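Local coordinates for glucose-6-phosphate acetyltransferase 1 (PDB 3T90) that transfers the acetyl group of acetyl-CoA to D-glucosamine 6-phosphate, giving N-acetyl-D-glucosamine 6-phosphate on the pathway to UDP-N-acetylglucosamine, at the interface of chains A and B. Sequence-based numbering; all coordinates share one arbitrary frame. Chains: chain A/B, Glucose-6-phosphate acetyltransferase 1.

The interface of chains A and B. Residues chain A 109, 120, 135-137; chain B 145-146, 148.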
loop_
_atom_site.group_PDB
_atom_site.type_symbol
_atom_site.label_atom_id
_atom_site.label_comp_id
_atom_site.label_asym_id
_atom_site.label_seq_id
_atom_site.Cartn_x
_atom_site.Cartn_y
_atom_site.Cartn_z
ATOM N N MET A 109 -6.134 8.764 -9.405
ATOM C CA MET A 109 -5.661 9.977 -8.692
ATOM C C MET A 109 -6.838 10.881 -8.392
ATOM O O MET A 109 -6.954 11.409 -7.269
ATOM C CB MET A 109 -4.690 10.711 -9.574
ATOM C CG MET A 109 -3.371 10.007 -9.692
ATOM S SD MET A 109 -2.374 10.970 -10.912
ATOM C CE MET A 109 -0.873 10.211 -10.399
ATOM N N VAL A 120 -0.549 10.134 -3.461
ATOM C CA VAL A 120 -0.704 8.796 -4.061
ATOM C C VAL A 120 0.660 8.297 -4.441
ATOM O O VAL A 120 1.490 9.074 -4.886
ATOM C CB VAL A 120 -1.646 8.801 -5.236
ATOM C CG1 VAL A 120 -1.310 9.790 -6.306
ATOM C CG2 VAL A 120 -1.903 7.470 -5.739
ATOM N N CYS A 135 2.222 11.708 -15.779
ATOM C CA CYS A 135 0.975 11.709 -14.951
ATOM C C CYS A 135 1.183 12.603 -13.756
ATOM O O CYS A 135 0.295 12.647 -12.875
ATOM C CB CYS A 135 0.622 10.291 -14.487
ATOM S SG CYS A 135 0.242 9.116 -15.848
ATOM N N GLY A 136 2.292 13.359 -13.698
ATOM C CA GLY A 136 2.559 14.331 -12.637
ATOM C C GLY A 136 3.301 13.757 -11.444
ATOM O O GLY A 136 3.382 14.389 -10.354
ATOM N N MET A 137 3.839 12.549 -11.612
ATOM C CA MET A 137 4.534 11.912 -10.438
ATOM C C MET A 137 6.056 12.107 -10.527
ATOM O O MET A 137 6.638 12.470 -11.593
ATOM C CB MET A 137 4.225 10.439 -10.434
ATOM C CG MET A 137 2.682 10.208 -10.652
ATOM S SD MET A 137 2.289 8.416 -10.322
ATOM C CE MET A 137 2.232 8.520 -8.567
ATOM N N SER B 145 5.579 9.075 -6.823
ATOM C CA SER B 145 4.647 9.708 -5.917
ATOM C C SER B 145 4.086 11.007 -6.498
ATOM O O SER B 145 4.747 11.679 -7.300
ATOM C CB SER B 145 5.380 10.061 -4.605
ATOM O OG SER B 145 6.519 10.942 -4.860
ATOM N N LYS B 146 2.894 11.325 -6.070
ATOM C CA LYS B 146 2.261 12.647 -6.390
ATOM C C LYS B 146 1.614 13.115 -5.108
ATOM O O LYS B 146 0.765 12.447 -4.562
ATOM C CB LYS B 146 1.200 12.534 -7.465
ATOM C CG LYS B 146 0.540 13.940 -7.707
ATOM C CD LYS B 146 -0.534 13.825 -8.827
ATOM C CE LYS B 146 -1.012 15.198 -9.349
ATOM N NZ LYS B 146 -1.232 14.793 -10.808
ATOM N N PHE B 148 -0.680 16.051 -3.255
ATOM C CA PHE B 148 -1.772 16.995 -3.514
ATOM C C PHE B 148 -1.539 18.224 -2.609
ATOM O O PHE B 148 -2.491 18.745 -2.048
ATOM C CB PHE B 148 -3.133 16.367 -3.317
ATOM C CG PHE B 148 -3.368 15.158 -4.176
ATOM C CD1 PHE B 148 -3.465 15.255 -5.566
ATOM C CD2 PHE B 148 -3.545 13.910 -3.564
ATOM C CE1 PHE B 148 -3.665 14.057 -6.280
ATOM C CE2 PHE B 148 -3.779 12.798 -4.243
ATOM C CZ PHE B 148 -3.797 12.824 -5.597
#
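An antiparallel beta bridge between A:Val120, in strand 119-124, and B:Lys146, near the end of strand 138-147, joins the GNAT folds of the two subunits. The backbone of A:Val120 is used in both directions: its N donates to B:Lys146 O at 2.9 Å, and its O accepts from B:Lys146 N, also at 2.9 Å. Both bonds are fairly straight, 163° at the hydrogen. From this bridge the B:Lys146 side chain runs across the surface of chain A, with CG anti to the backbone N (chi1 178°) and the chain extended until it bends at chi4. Its CB lies 3.9 Å from A:Val120 CG1, the two side chains meeting at a slant, and the A:Gly136 carbonyl lies beside its CG. Farther out, the A:Met109 side chain from helix 100-114 crosses the lysine stem at about a right angle, its methyl CE 4.0 Å from B:Lys146 CD. At the tip, the amine NZ makes a weak hydrogen bond of 3.3 Å to A:Cys135 O, in the loop leading to chain A's own last strand. Beside the bridge, A:Met137, bent at chi3 (80°), turns its methyl CE onto the B:Ser145 backbone, 3.8 Å from CA. Farther along, the B:Phe148 ring tip CZ packs 4.0 Å from A:Val120 CG1 and 3.8 Å from the A:Met109 carbonyl O. Repeated by the two-fold axis, this pairing of C-terminal strands with the partner's sheet, backed by the packed lysine stem, helps hold the homodimer together.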